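Local coordinates for protein putative prolyl-tRNA synthetase (Leishmania major, PDB 5XIL) that probably catalyses the ATP-dependent attachment of L-proline to tRNA(Pro), releasing AMP and diphosphate, as a class II aminoacyl-tRNA synthetase, at residues Arg331-Asp336 and Gly341-His346; Leu313-Arg318 and Val356-Arg361; Thr113-Tyr118 and Glu160-Trp165. All coordinates share one frame; numbering follows the deposited sequence.

Contact 1 of 3, residues Arg331-Asp336 and Gly341-His346; sequences RCDLRD and GWRFNH
Asp333 and Arg343 mark the closest backbone approach, their CA atoms 7.3 Å apart, where the loop that follows strand 330-332 passes beside helix 340-350. This is the turn of a strand-loop-helix connection in the anticodon-binding domain, and it illustrates how a polar loop can be fastened to the helix it leads into. The loop is first shaped from within. Asp333 OD1 accepts from the backbone N of Arg335, closing an Asx turn, and Arg335 is itself the centre of an inverse gamma turn. The Arg335 guanidinium then grips the same carboxylate side-on, with NE 3.0 Å from Asp333 OD1 and NH2 2.7 Å from Asp333 OD2, where the salt bridge uses the syn lone pair. Trp347 NE1 also donates to OD2, tying the carboxylate to the next turn of the helix. Arg343 reaches in from the helix. Its methylenes run along the Asp333 carboxylate, Arg343 CD 3.5 Å from Asp333 OD1, before a bend at chi3 (-91°) carries the guanidinium under the loop backbone. There Arg343 NH1 donates in its own plane to Asp333 O, 3.2 Å away with an N-H...O angle of 157°. Arg335 O sits over the centre of the Arg343 guanidinium, 3.3 Å from Arg343 NE, yet too poorly aligned to bond. That NE instead serves Ser339 O, so one guanidinium holds Asp333 O at one end of the loop and Ser339 O at the other, where helix 340-350 begins. Two rings of the helix meet the Arg335 guanidinium, whose NH2 lies in the plane of the Trp342 ring at its edge, 3.6 Å from CZ3. The same Arg335 NH2 stands above the face of the His346 imidazole, offset toward its rim, 3.4 Å from CD2.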
loop_
_atom_site.group_PDB
_atom_site.type_symbol
_atom_site.label_atom_id
_atom_site.label_comp_id
_atom_site.label_asym_id
_atom_site.label_seq_id
_atom_site.Cartn_x
_atom_site.Cartn_y
_atom_site.Cartn_z
ATOM N N ARG A 331 -11.235 -10.025 18.679
ATOM C CA ARG A 331 -12.239 -9.092 19.080
ATOM C C ARG A 331 -13.393 -9.766 19.750
ATOM O O ARG A 331 -13.553 -10.966 19.617
ATOM C CB ARG A 331 -12.670 -8.268 17.899
ATOM C CG ARG A 331 -13.345 -8.928 16.801
ATOM C CD ARG A 331 -14.090 -7.833 16.026
ATOM N NE ARG A 331 -15.296 -7.493 16.769
ATOM C CZ ARG A 331 -16.257 -6.692 16.333
ATOM N NH1 ARG A 331 -16.169 -6.129 15.122
ATOM N NH2 ARG A 331 -17.307 -6.465 17.124
ATOM N N CYS A 332 -14.209 -8.979 20.481
ATOM C CA CYS A 332 -15.448 -9.462 21.042
ATOM C C CYS A 332 -16.729 -9.140 20.289
ATOM O O CYS A 332 -16.820 -8.160 19.623
ATOM C CB CYS A 332 -15.603 -8.892 22.454
ATOM S SG CYS A 332 -14.232 -9.326 23.459
ATOM N N ASP A 333 -17.716 -9.996 20.395
ATOM C CA ASP A 333 -19.044 -9.685 19.916
ATOM C C ASP A 333 -19.962 -9.675 21.160
ATOM O O ASP A 333 -20.403 -10.737 21.621
ATOM C CB ASP A 333 -19.537 -10.652 18.880
ATOM C CG ASP A 333 -20.791 -10.146 18.172
ATOM O OD1 ASP A 333 -21.504 -9.300 18.775
ATOM O OD2 ASP A 333 -21.061 -10.540 17.017
ATOM N N LEU A 334 -20.189 -8.494 21.706
ATOM C CA LEU A 334 -21.042 -8.330 22.914
ATOM C C LEU A 334 -22.419 -7.741 22.583
ATOM O O LEU A 334 -23.085 -7.161 23.456
ATOM C CB LEU A 334 -20.332 -7.437 23.927
ATOM C CG LEU A 334 -18.873 -7.821 24.199
ATOM C CD1 LEU A 334 -18.210 -6.792 25.078
ATOM C CD2 LEU A 334 -18.724 -9.185 24.806
ATOM N N ARG A 335 -22.888 -7.942 21.360
ATOM C CA ARG A 335 -24.280 -7.606 21.008
ATOM C C ARG A 335 -25.301 -8.513 21.681
ATOM O O ARG A 335 -25.752 -9.494 21.101
ATOM C CB ARG A 335 -24.410 -7.664 19.484
ATOM C CG ARG A 335 -23.527 -6.610 18.811
ATOM C CD ARG A 335 -23.599 -6.590 17.284
ATOM N NE ARG A 335 -23.138 -7.854 16.757
ATOM C CZ ARG A 335 -23.089 -8.188 15.467
ATOM N NH1 ARG A 335 -23.497 -7.331 14.539
ATOM N NH2 ARG A 335 -22.644 -9.404 15.099
ATOM N N ASP A 336 -25.684 -8.236 22.934
ATOM C CA ASP A 336 -26.562 -9.221 23.634
ATOM C C ASP A 336 -28.037 -9.190 23.210
ATOM O O ASP A 336 -28.840 -10.019 23.606
ATOM C CB ASP A 336 -26.457 -9.092 25.132
ATOM C CG ASP A 336 -27.147 -7.885 25.636
ATOM O OD1 ASP A 336 -27.616 -7.049 24.842
ATOM O OD2 ASP A 336 -27.220 -7.769 26.853
ATOM N N GLY A 341 -26.102 -18.000 19.781
ATOM C CA GLY A 341 -26.225 -18.778 18.560
ATOM C C GLY A 341 -26.249 -17.938 17.288
ATOM O O GLY A 341 -25.610 -18.275 16.294
ATOM N N TRP A 342 -27.026 -16.872 17.292
ATOM C CA TRP A 342 -27.068 -15.962 16.172
ATOM C C TRP A 342 -25.673 -15.376 15.898
ATOM O O TRP A 342 -25.233 -15.244 14.727
ATOM C CB TRP A 342 -28.004 -14.800 16.470
ATOM C CG TRP A 342 -28.263 -13.893 15.318
ATOM C CD1 TRP A 342 -29.388 -13.914 14.496
ATOM C CD2 TRP A 342 -27.428 -12.804 14.834
ATOM N NE1 TRP A 342 -29.267 -12.934 13.525
ATOM C CE2 TRP A 342 -28.095 -12.234 13.711
ATOM C CE3 TRP A 342 -26.170 -12.283 15.212
ATOM C CZ2 TRP A 342 -27.547 -11.162 12.971
ATOM C CZ3 TRP A 342 -25.634 -11.218 14.488
ATOM C CH2 TRP A 342 -26.328 -10.670 13.367
ATOM N N ARG A 343 -25.015 -14.940 16.966
ATOM C CA ARG A 343 -23.648 -14.419 16.827
ATOM C C ARG A 343 -22.717 -15.537 16.304
ATOM O O ARG A 343 -21.874 -15.267 15.447
ATOM C CB ARG A 343 -23.162 -13.818 18.138
ATOM C CG ARG A 343 -23.812 -12.489 18.468
ATOM C CD ARG A 343 -23.425 -12.038 19.850
ATOM N NE ARG A 343 -24.389 -12.515 20.822
ATOM C CZ ARG A 343 -24.303 -12.321 22.141
ATOM N NH1 ARG A 343 -23.249 -11.720 22.696
ATOM N NH2 ARG A 343 -25.312 -12.735 22.900
ATOM N N PHE A 344 -22.858 -16.790 16.774
ATOM C CA PHE A 344 -21.987 -17.830 16.324
ATOM C C PHE A 344 -22.166 -17.927 14.789
ATOM O O PHE A 344 -21.201 -18.142 14.024
ATOM C CB PHE A 344 -22.378 -19.223 16.873
ATOM C CG PHE A 344 -22.036 -19.493 18.329
ATOM C CD1 PHE A 344 -21.694 -18.483 19.235
ATOM C CD2 PHE A 344 -22.136 -20.802 18.800
ATOM C CE1 PHE A 344 -21.478 -18.748 20.575
ATOM C CE2 PHE A 344 -21.884 -21.057 20.146
ATOM C CZ PHE A 344 -21.550 -20.045 21.008
ATOM N N ASN A 345 -23.415 -17.874 14.351
ATOM C CA ASN A 345 -23.714 -18.056 12.910
ATOM C C ASN A 345 -23.089 -16.951 12.033
ATOM O O ASN A 345 -22.480 -17.245 10.964
ATOM C CB ASN A 345 -25.226 -18.089 12.638
ATOM C CG ASN A 345 -25.533 -18.114 11.131
ATOM O OD1 ASN A 345 -25.392 -19.165 10.442
ATOM N ND2 ASN A 345 -25.886 -16.981 10.608
ATOM N N HIS A 346 -23.266 -15.708 12.470
ATOM C CA HIS A 346 -22.759 -14.549 11.818
ATOM C C HIS A 346 -21.258 -14.661 11.541
ATOM O O HIS A 346 -20.788 -14.419 10.444
ATOM C CB HIS A 346 -23.040 -13.312 12.675
ATOM C CG HIS A 346 -22.392 -12.054 12.178
ATOM N ND1 HIS A 346 -22.897 -11.300 11.134
ATOM C CD2 HIS A 346 -21.295 -11.383 12.622
ATOM C CE1 HIS A 346 -22.127 -10.259 10.940
ATOM N NE2 HIS A 346 -21.158 -10.279 11.833
#

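Contact 2 of 3, residues Leu313-Arg318 and Val356-Arg361; sequences LASCWR and VELGPR
No ring or other flat group comes between Ser315 and Cys316 on one side and Leu358 on the other. The Arg318 guanidinium, within the same helix as the first two, has Ser315 CA over one of its faces, 3.4 Å above the guanidinium plane and offset toward the rim. What crosses the interface is a single branched leucine set against the flank of a helix, a compact example of helix-on-sheet packing in the alpha/beta anticodon-binding domain. The backbones stay well apart, with Cys316 CA 7.1 Å from Leu358 CA. Leu358 spans the gap because its CG swings away from the backbone N (chi1 -155°), spreading both methyls before the helix. CD1 does the apolar work, with Leu358 CD1 resting 3.8 Å from Cys316 SG. The methyl pair also faces Ser315, whose OG lies 3.5 Å from both Leu358 CD1 and Leu358 CD2; this serine has two conformers, so the approach is less certain. In the same conformer the hydroxyl is hydrogen-bonded back to Leu312 O, which would let a polar atom sit beside methyls without losing a partner. No hydrogen bond joins the two segments. Cys316 also packs on Ile295 and Pro297 of strand 293-297, while Leu358 touches Leu312, and these contacts set helix 306-325 against one face of the sheet. Strand 354-358 is hydrogen-bonded to strand 293-297 on one side and to strand 367-372 on the other, and ends just before Gly359, the N-cap of helix 360-365.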
loop_
_atom_site.group_PDB
_atom_site.type_symbol
_atom_site.label_atom_id
_atom_site.label_comp_id
_atom_site.label_asym_id
_atom_site.label_seq_id
_atom_site.Cartn_x
_atom_site.Cartn_y
_atom_site.Cartn_z
ATOM N N LEU A 313 -18.314 -10.192 31.136
ATOM C CA LEU A 313 -18.062 -9.277 30.027
ATOM C C LEU A 313 -16.679 -8.693 30.121
ATOM O O LEU A 313 -15.987 -8.541 29.137
ATOM C CB LEU A 313 -19.125 -8.185 30.017
ATOM C CG LEU A 313 -20.525 -8.691 29.690
ATOM C CD1 LEU A 313 -21.404 -7.459 29.574
ATOM C CD2 LEU A 313 -20.640 -9.534 28.424
ATOM N N ALA A 314 -16.280 -8.357 31.326
ATOM C CA ALA A 314 -14.959 -7.844 31.594
ATOM C C ALA A 314 -13.857 -8.842 31.232
ATOM O O ALA A 314 -12.787 -8.459 30.766
ATOM C CB ALA A 314 -14.833 -7.481 33.068
ATOM N N SER A 315 -14.099 -10.105 31.532
ATOM C CA SER A 315 -13.150 -11.138 31.189
ATOM C C SER A 315 -13.029 -11.274 29.632
ATOM O O SER A 315 -11.950 -11.568 29.136
ATOM C CB SER A 315 -13.528 -12.460 31.871
ATOM O OG SER A 315 -14.561 -13.146 31.182
ATOM N N CYS A 316 -14.114 -11.035 28.889
ATOM C CA CYS A 316 -14.044 -11.052 27.425
ATOM C C CYS A 316 -13.120 -9.960 26.901
ATOM O O CYS A 316 -12.244 -10.186 26.091
ATOM C CB CYS A 316 -15.425 -10.890 26.826
ATOM S SG CYS A 316 -16.523 -12.297 27.021
ATOM N N TRP A 317 -13.284 -8.772 27.442
ATOM C CA TRP A 317 -12.451 -7.649 27.109
ATOM C C TRP A 317 -11.021 -7.926 27.497
ATOM O O TRP A 317 -10.133 -7.623 26.808
ATOM C CB TRP A 317 -12.922 -6.396 27.848
ATOM C CG TRP A 317 -14.152 -5.771 27.322
ATOM C CD1 TRP A 317 -15.226 -5.405 28.034
ATOM C CD2 TRP A 317 -14.424 -5.407 25.969
ATOM N NE1 TRP A 317 -16.164 -4.829 27.233
ATOM C CE2 TRP A 317 -15.697 -4.825 25.949
ATOM N N ARG A 318 -10.826 -8.503 28.653
ATOM C CA ARG A 318 -9.487 -8.780 29.066
ATOM C C ARG A 318 -8.794 -9.771 28.144
ATOM O O ARG A 318 -7.596 -9.672 27.874
ATOM C CB ARG A 318 -9.515 -9.347 30.484
ATOM C CG ARG A 318 -8.157 -9.697 31.039
ATOM C CD ARG A 318 -8.253 -9.777 32.569
ATOM N NE ARG A 318 -9.030 -10.936 33.079
ATOM C CZ ARG A 318 -10.254 -10.909 33.637
ATOM N NH1 ARG A 318 -10.950 -9.771 33.786
ATOM N NH2 ARG A 318 -10.805 -12.056 34.069
ATOM N N VAL A 356 -14.016 -18.280 20.367
ATOM C CA VAL A 356 -13.851 -18.540 21.807
ATOM C C VAL A 356 -15.205 -18.264 22.422
ATOM O O VAL A 356 -15.726 -17.185 22.274
ATOM C CB VAL A 356 -12.781 -17.648 22.491
ATOM C CG1 VAL A 356 -12.884 -17.837 24.031
ATOM C CG2 VAL A 356 -11.394 -17.935 22.045
ATOM N N GLU A 357 -15.763 -19.266 23.077
ATOM C CA GLU A 357 -17.023 -19.183 23.764
ATOM C C GLU A 357 -16.665 -19.111 25.256
ATOM O O GLU A 357 -16.003 -20.025 25.756
ATOM C CB GLU A 357 -17.841 -20.443 23.464
ATOM C CG GLU A 357 -17.958 -20.787 21.987
ATOM C CD GLU A 357 -18.547 -22.160 21.662
ATOM O OE1 GLU A 357 -19.057 -22.841 22.599
ATOM O OE2 GLU A 357 -18.518 -22.569 20.468
ATOM N N LEU A 358 -16.969 -17.987 25.892
ATOM C CA LEU A 358 -16.478 -17.687 27.237
ATOM C C LEU A 358 -17.732 -17.612 28.133
ATOM O O LEU A 358 -18.590 -16.703 28.033
ATOM C CB LEU A 358 -15.680 -16.410 27.256
ATOM C CG LEU A 358 -14.633 -16.212 28.329
ATOM C CD1 LEU A 358 -13.938 -14.882 28.219
ATOM C CD2 LEU A 358 -15.215 -16.255 29.705
ATOM N N GLY A 359 -17.909 -18.670 28.880
ATOM C CA GLY A 359 -18.976 -18.736 29.860
ATOM C C GLY A 359 -18.532 -18.906 31.314
ATOM O O GLY A 359 -17.333 -18.878 31.661
ATOM N N PRO A 360 -19.525 -19.071 32.188
ATOM C CA PRO A 360 -19.224 -19.209 33.637
ATOM C C PRO A 360 -18.148 -20.275 33.928
ATOM O O PRO A 360 -17.170 -20.003 34.653
ATOM C CB PRO A 360 -20.571 -19.602 34.199
ATOM C CG PRO A 360 -21.560 -18.867 33.344
ATOM C CD PRO A 360 -20.974 -18.936 31.938
ATOM N N ARG A 361 -18.271 -21.451 33.315
ATOM C CA ARG A 361 -17.309 -22.510 33.563
ATOM C C ARG A 361 -15.911 -22.282 32.956
ATOM O O ARG A 361 -14.879 -22.725 33.486
ATOM C CB ARG A 361 -17.883 -23.912 33.178
ATOM C CG ARG A 361 -19.107 -24.407 33.989
ATOM C CD ARG A 361 -19.025 -24.160 35.539
ATOM N NE ARG A 361 -17.912 -24.849 36.231
ATOM C CZ ARG A 361 -17.384 -24.473 37.409
ATOM N NH1 ARG A 361 -17.840 -23.389 38.056
ATOM N NH2 ARG A 361 -16.368 -25.166 37.945
#

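Contact 3 of 3, residues Thr113-Tyr118 and Glu160-Trp165; sequences TVMYPY and EGHCAW
A buried hydrogen bond and a sulfur-aromatic contact join Tyr116 and Met115 of helix 111-122 to His162 of strand 156-165, in the class II core domain. The imidazole is approached by different groups at its face and at its edge, a good illustration of how a histidine can be held at both ring nitrogens and over one face. Near the ring plane, Tyr116 OH lies 2.7 Å from His162 ND1, a hydrogen bond in which either partner could be the donor. The two rings do not stack; their centroids are 5.5 Å apart and the planes are turned by 77°. Over one face of the imidazole lies Met115, its SD 4.0 Å from the centroid of the His162 ring and 24° off the normal. A bend at chi3 (69°) sets the terminal methyl above the CG-CD2 rim, Met115 CE 3.6 Å from His162 CD2. The remaining ring nitrogen is used within the strand, as His162 NE2 donates in the ring plane to Glu160 OE1 at 2.7 Å, meeting that oxygen from above the carboxylate plane. Glu160 OE2 in turn is hydrogen-bonded to Ser111 OG at the start of the helix, making a second polar link between the two elements. A water lies 3.2 Å from Cys163 O, to which it donates, and bonds weakly to Tyr116 OH. Phe237 meets the Tyr116 ring edge-to-face. Strand 156-165 runs antiparallel to both 131-139 and 253-265, and its pairing with 131-139, together with its sequence, is consistent with motif 2 of class II synthetases, here backed by helix 111-122.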
loop_
_atom_site.group_PDB
_atom_site.type_symbol
_atom_site.label_atom_id
_atom_site.label_comp_id
_atom_site.label_asym_id
_atom_site.label_seq_id
_atom_site.Cartn_x
_atom_site.Cartn_y
_atom_site.Cartn_z
ATOM N N THR A 113 1.726 0.756 -23.953
ATOM C CA THR A 113 1.684 1.881 -24.864
ATOM C C THR A 113 2.008 3.178 -24.137
ATOM O O THR A 113 2.552 4.104 -24.715
ATOM C CB THR A 113 0.344 1.971 -25.616
ATOM O OG1 THR A 113 0.507 2.882 -26.697
ATOM C CG2 THR A 113 -0.767 2.458 -24.729
ATOM N N VAL A 114 1.730 3.240 -22.852
ATOM C CA VAL A 114 2.048 4.426 -22.105
ATOM C C VAL A 114 3.486 4.413 -21.550
ATOM O O VAL A 114 4.191 5.433 -21.488
ATOM C CB VAL A 114 1.051 4.562 -20.927
ATOM C CG1 VAL A 114 1.440 5.727 -20.063
ATOM C CG2 VAL A 114 -0.377 4.719 -21.449
ATOM N N MET A 115 3.909 3.244 -21.095
ATOM C CA MET A 115 5.183 3.113 -20.401
ATOM C C MET A 115 6.412 2.942 -21.320
ATOM O O MET A 115 7.467 3.464 -21.033
ATOM C CB MET A 115 5.088 1.885 -19.475
ATOM C CG MET A 115 4.126 2.085 -18.260
ATOM S SD MET A 115 3.972 0.569 -17.258
ATOM C CE MET A 115 5.624 0.464 -16.532
ATOM N N TYR A 116 6.282 2.152 -22.358
ATOM C CA TYR A 116 7.446 1.738 -23.098
ATOM C C TYR A 116 8.113 2.873 -23.904
ATOM O O TYR A 116 9.347 2.851 -24.087
ATOM C CB TYR A 116 7.142 0.494 -23.912
ATOM C CG TYR A 116 6.893 -0.766 -23.055
ATOM C CD1 TYR A 116 6.998 -0.749 -21.637
ATOM C CD2 TYR A 116 6.486 -1.967 -23.645
ATOM C CE1 TYR A 116 6.746 -1.904 -20.880
ATOM C CE2 TYR A 116 6.286 -3.138 -22.888
ATOM C CZ TYR A 116 6.388 -3.120 -21.510
ATOM O OH TYR A 116 6.145 -4.292 -20.731
ATOM N N PRO A 117 7.349 3.911 -24.246
ATOM C CA PRO A 117 8.043 5.109 -24.782
ATOM C C PRO A 117 8.960 5.714 -23.743
ATOM O O PRO A 117 10.033 6.213 -24.090
ATOM C CB PRO A 117 6.883 6.064 -25.135
ATOM C CG PRO A 117 5.733 5.148 -25.457
ATOM C CD PRO A 117 5.899 3.942 -24.533
ATOM N N TYR A 118 8.551 5.737 -22.462
ATOM C CA TYR A 118 9.431 6.229 -21.450
ATOM C C TYR A 118 10.629 5.343 -21.235
ATOM O O TYR A 118 11.730 5.864 -20.964
ATOM C CB TYR A 118 8.669 6.604 -20.122
ATOM C CG TYR A 118 7.845 7.832 -20.363
ATOM C CD1 TYR A 118 6.606 7.751 -20.972
ATOM C CD2 TYR A 118 8.369 9.097 -20.094
ATOM C CE1 TYR A 118 5.867 8.895 -21.316
ATOM C CE2 TYR A 118 7.635 10.255 -20.390
ATOM C CZ TYR A 118 6.372 10.151 -21.014
ATOM O OH TYR A 118 5.611 11.306 -21.323
ATOM N N GLU A 160 1.141 -4.521 -11.351
ATOM C CA GLU A 160 1.844 -5.026 -12.532
ATOM C C GLU A 160 3.258 -4.439 -12.607
ATOM O O GLU A 160 3.449 -3.275 -12.301
ATOM C CB GLU A 160 1.066 -4.664 -13.790
ATOM C CG GLU A 160 1.005 -3.214 -14.051
ATOM C CD GLU A 160 0.285 -2.830 -15.385
ATOM O OE1 GLU A 160 0.631 -3.356 -16.495
ATOM O OE2 GLU A 160 -0.652 -2.002 -15.242
ATOM N N GLY A 161 4.194 -5.272 -12.932
ATOM C CA GLY A 161 5.589 -4.972 -12.975
ATOM C C GLY A 161 6.021 -5.094 -14.430
ATOM O O GLY A 161 5.521 -5.951 -15.185
ATOM N N HIS A 162 7.001 -4.265 -14.784
ATOM C CA HIS A 162 7.598 -4.249 -16.162
ATOM C C HIS A 162 9.077 -3.999 -15.995
ATOM O O HIS A 162 9.506 -2.960 -15.416
ATOM C CB HIS A 162 6.991 -3.192 -17.073
ATOM C CG HIS A 162 5.510 -3.280 -17.237
ATOM N ND1 HIS A 162 4.920 -3.729 -18.403
ATOM C CD2 HIS A 162 4.492 -2.972 -16.398
ATOM C CE1 HIS A 162 3.595 -3.690 -18.273
ATOM N NE2 HIS A 162 3.315 -3.265 -17.053
ATOM N N CYS A 163 9.882 -4.937 -16.462
ATOM C CA CYS A 163 11.322 -4.831 -16.343
ATOM C C CYS A 163 12.004 -4.988 -17.716
ATOM O O CYS A 163 11.508 -5.645 -18.611
ATOM C CB CYS A 163 11.836 -5.900 -15.357
ATOM S SG CYS A 163 11.035 -5.705 -13.683
ATOM N N ALA A 164 13.206 -4.409 -17.812
ATOM C CA ALA A 164 14.047 -4.462 -19.006
ATOM C C ALA A 164 15.455 -4.666 -18.514
ATOM O O ALA A 164 15.935 -3.900 -17.646
ATOM C CB ALA A 164 13.964 -3.138 -19.738
ATOM N N TRP A 165 16.121 -5.668 -19.052
ATOM C CA TRP A 165 17.449 -6.057 -18.636
ATOM C C TRP A 165 18.395 -6.037 -19.876
ATOM O O TRP A 165 17.949 -6.242 -20.971
ATOM C CB TRP A 165 17.444 -7.486 -18.106
ATOM C CG TRP A 165 16.635 -7.704 -16.881
ATOM C CD1 TRP A 165 15.285 -7.909 -16.795
ATOM C CD2 TRP A 165 17.142 -7.722 -15.547
ATOM N NE1 TRP A 165 14.934 -8.058 -15.452
ATOM C CE2 TRP A 165 16.051 -7.954 -14.678
ATOM C CE3 TRP A 165 18.426 -7.603 -15.004
ATOM C CZ2 TRP A 165 16.216 -8.085 -13.274
ATOM C CZ3 TRP A 165 18.580 -7.662 -13.616
ATOM C CH2 TRP A 165 17.473 -7.889 -12.770
HETATM O O HOH W 1 8.780 -4.395 -19.701
#

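Contact 3 comes first along the chain, in the class II core domain, while contacts 1 and 2 both belong to the later anticodon-binding domain. The centres of contacts 1 and 2 lie 12 Å apart, and the two touch, Leu334 packing on Leu313 and Trp317. Both draw on one five-stranded mixed sheet, with helix 306-325 and helix 340-350 on opposite faces; contact 1 lies between the two halves of contact 2 in sequence. Contact 3 is 49 Å from contact 1 and 55 Å from contact 2, centre to centre, on the opposite side of the chain's centre. Contacts 2 and 3 thus repeat the helix-on-strand principle in two separate modules, one catalytic and one probably for tRNA recognition, whereas contact 1 fastens a loop to the helix that follows.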